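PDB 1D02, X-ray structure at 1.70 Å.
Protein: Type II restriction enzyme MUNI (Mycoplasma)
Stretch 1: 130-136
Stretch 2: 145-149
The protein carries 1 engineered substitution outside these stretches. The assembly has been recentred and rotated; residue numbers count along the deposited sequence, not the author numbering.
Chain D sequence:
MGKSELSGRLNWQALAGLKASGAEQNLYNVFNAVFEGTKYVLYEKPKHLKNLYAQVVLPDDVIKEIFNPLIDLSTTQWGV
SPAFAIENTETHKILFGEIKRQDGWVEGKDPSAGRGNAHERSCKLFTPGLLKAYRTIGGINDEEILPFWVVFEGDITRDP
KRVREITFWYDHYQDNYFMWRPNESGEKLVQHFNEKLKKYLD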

# COMPACT_ATOMS: atom_id res chain seq x y z
N LEU D 130 9.83 -1.41 -3.10
CA LEU D 130 9.92 -2.60 -2.27
C LEU D 130 9.81 -3.86 -3.11
O LEU D 130 10.42 -4.88 -2.76
CB LEU D 130 8.86 -2.59 -1.16
CG LEU D 130 9.20 -1.52 -0.07
CD1 LEU D 130 8.09 -1.48 0.98
CD2 LEU D 130 10.52 -1.88 0.62
N LEU D 131 9.06 -3.81 -4.21
CA LEU D 131 8.96 -4.98 -5.08
C LEU D 131 10.37 -5.33 -5.59
O LEU D 131 10.77 -6.50 -5.58
CB LEU D 131 8.03 -4.72 -6.27
CG LEU D 131 6.53 -4.78 -5.99
CD1 LEU D 131 5.74 -4.26 -7.19
CD2 LEU D 131 6.14 -6.24 -5.67
N LYS D 132 11.10 -4.32 -6.05
CA LYS D 132 12.46 -4.57 -6.56
C LYS D 132 13.38 -5.10 -5.46
O LYS D 132 14.15 -6.04 -5.69
CB LYS D 132 13.08 -3.29 -7.14
CG LYS D 132 12.57 -2.95 -8.54
CD LYS D 132 13.17 -1.64 -9.04
CE LYS D 132 12.64 -1.30 -10.44
NZ LYS D 132 13.32 -0.08 -10.97
N ALA D 133 13.30 -4.51 -4.27
CA ALA D 133 14.14 -4.99 -3.17
C ALA D 133 13.82 -6.45 -2.80
O ALA D 133 14.72 -7.29 -2.59
CB ALA D 133 13.95 -4.09 -1.95
N TYR D 134 12.52 -6.77 -2.72
CA TYR D 134 12.09 -8.12 -2.37
C TYR D 134 12.52 -9.14 -3.42
O TYR D 134 13.01 -10.23 -3.08
CB TYR D 134 10.57 -8.18 -2.21
CG TYR D 134 10.05 -7.80 -0.83
CD1 TYR D 134 10.54 -6.68 -0.15
CD2 TYR D 134 9.07 -8.57 -0.21
CE1 TYR D 134 10.06 -6.36 1.13
CE2 TYR D 134 8.59 -8.25 1.06
CZ TYR D 134 9.09 -7.15 1.72
OH TYR D 134 8.66 -6.88 3.00
N ARG D 135 12.34 -8.79 -4.68
CA ARG D 135 12.73 -9.72 -5.75
C ARG D 135 14.25 -9.93 -5.79
O ARG D 135 14.72 -11.05 -6.02
CB ARG D 135 12.22 -9.24 -7.10
CG ARG D 135 10.69 -9.35 -7.27
CD ARG D 135 10.34 -9.21 -8.74
NE ARG D 135 8.90 -9.20 -9.04
CZ ARG D 135 8.12 -10.27 -9.16
NH1 ARG D 135 8.61 -11.51 -9.00
NH2 ARG D 135 6.86 -10.11 -9.56
N THR D 136 15.02 -8.87 -5.53
CA THR D 136 16.48 -8.99 -5.52
C THR D 136 16.97 -9.86 -4.38
O THR D 136 17.80 -10.76 -4.56
CB THR D 136 17.17 -7.60 -5.36
OG1 THR D 136 16.90 -6.81 -6.51
CG2 THR D 136 18.69 -7.75 -5.15
N ILE D 145 3.87 -14.00 -10.19
CA ILE D 145 3.65 -14.03 -8.75
C ILE D 145 4.40 -12.85 -8.15
O ILE D 145 5.40 -12.41 -8.70
CB ILE D 145 4.20 -15.35 -8.14
CG1 ILE D 145 3.54 -15.60 -6.81
CG2 ILE D 145 5.72 -15.33 -8.00
CD1 ILE D 145 2.12 -16.12 -6.96
N LEU D 146 3.88 -12.30 -7.04
CA LEU D 146 4.57 -11.21 -6.34
C LEU D 146 5.49 -11.89 -5.33
O LEU D 146 5.22 -13.01 -4.90
CB LEU D 146 3.57 -10.29 -5.65
CG LEU D 146 2.56 -9.69 -6.65
CD1 LEU D 146 1.66 -8.68 -5.93
CD2 LEU D 146 3.30 -9.01 -7.81
N PRO D 147 6.56 -11.21 -4.90
CA PRO D 147 7.53 -11.76 -3.94
C PRO D 147 7.16 -11.77 -2.47
O PRO D 147 8.01 -12.03 -1.63
CB PRO D 147 8.77 -10.90 -4.20
CG PRO D 147 8.14 -9.54 -4.50
CD PRO D 147 6.99 -9.89 -5.41
N PHE D 148 5.90 -11.47 -2.16
CA PHE D 148 5.47 -11.43 -0.77
C PHE D 148 4.15 -12.16 -0.61
O PHE D 148 3.46 -12.45 -1.59
CB PHE D 148 5.32 -9.98 -0.30
CG PHE D 148 4.29 -9.20 -1.08
CD1 PHE D 148 2.94 -9.23 -0.71
CD2 PHE D 148 4.66 -8.43 -2.19
CE1 PHE D 148 1.98 -8.50 -1.43
CE2 PHE D 148 3.72 -7.71 -2.91
CZ PHE D 148 2.37 -7.73 -2.55
N TRP D 149 3.81 -12.45 0.64
CA TRP D 149 2.56 -13.14 0.95
C TRP D 149 1.97 -12.49 2.19
O TRP D 149 2.61 -12.48 3.24
CB TRP D 149 2.85 -14.62 1.20
CG TRP D 149 1.64 -15.45 1.50
CD1 TRP D 149 0.37 -15.27 1.02
CD2 TRP D 149 1.61 -16.66 2.27
NE1 TRP D 149 -0.45 -16.30 1.44
CE2 TRP D 149 0.29 -17.16 2.21
CE3 TRP D 149 2.57 -17.37 3.00
CZ2 TRP D 149 -0.10 -18.35 2.86
CZ3 TRP D 149 2.19 -18.56 3.64
CH2 TRP D 149 0.86 -19.03 3.56

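A short run of chain, 145-149, packs against one side of the helical stretch 130-136, part of a longer helix, and the contact buries 324 Å² counted over both partners. Leu 131, Tyr 134 and Arg 135, brought to the same side by the helical repeat, make all of this stretch's contacts. All of stretch 2 is buried in the assembly. At Ile 145 the backbone does the work: its carbonyl O accepts a hydrogen bond from Arg 135 NH2 (2.9 Å) and a weak one from Arg 135 NH1 (3.3 Å), while the end of its own side chain leads away. The carbonyl lies at the guanidinium edge, near its plane, where the N-H groups point. The CA-to-CB bond of Arg 135 points sideways, but with chi1 m, chi2 and chi3 t and chi4 at -82° the end of the side chain comes nearer to stretch 2; NH1 is also hydrogen-bonded elsewhere in the structure. Leu 146 contributes less, its CD2 lying 4.5 Å from Leu 131 CD2 and 4.1 Å from Arg 135 NH2. Pro 147 is the centre of the contact, with the largest covered area, and its CA comes within 5.9 Å of Arg 135 CA. Its CA-to-CB bond points toward the helical stretch, and its compact ring meets all three contacting residues of the helix: CG lies 3.6 Å from Tyr 134 CB and 3.8 Å from Arg 135 CG, and CD lies 3.8 Å from Leu 131 CD2. The same CD sits over one face of the guanidinium, so the arginine offers both methylene and planar surface to the proline while NH2, and more weakly NH1, donates to Ile 145 O. Phe 148, where the strand begins, also has its CA-to-CB bond directed toward the helical stretch. With chi1 p, its ring presents an edge to Leu 131 CD2, 4.0 Å from CE2, and its CB lies 3.9 Å from Tyr 134 CE2; these carbon surfaces pack without needing polar partners.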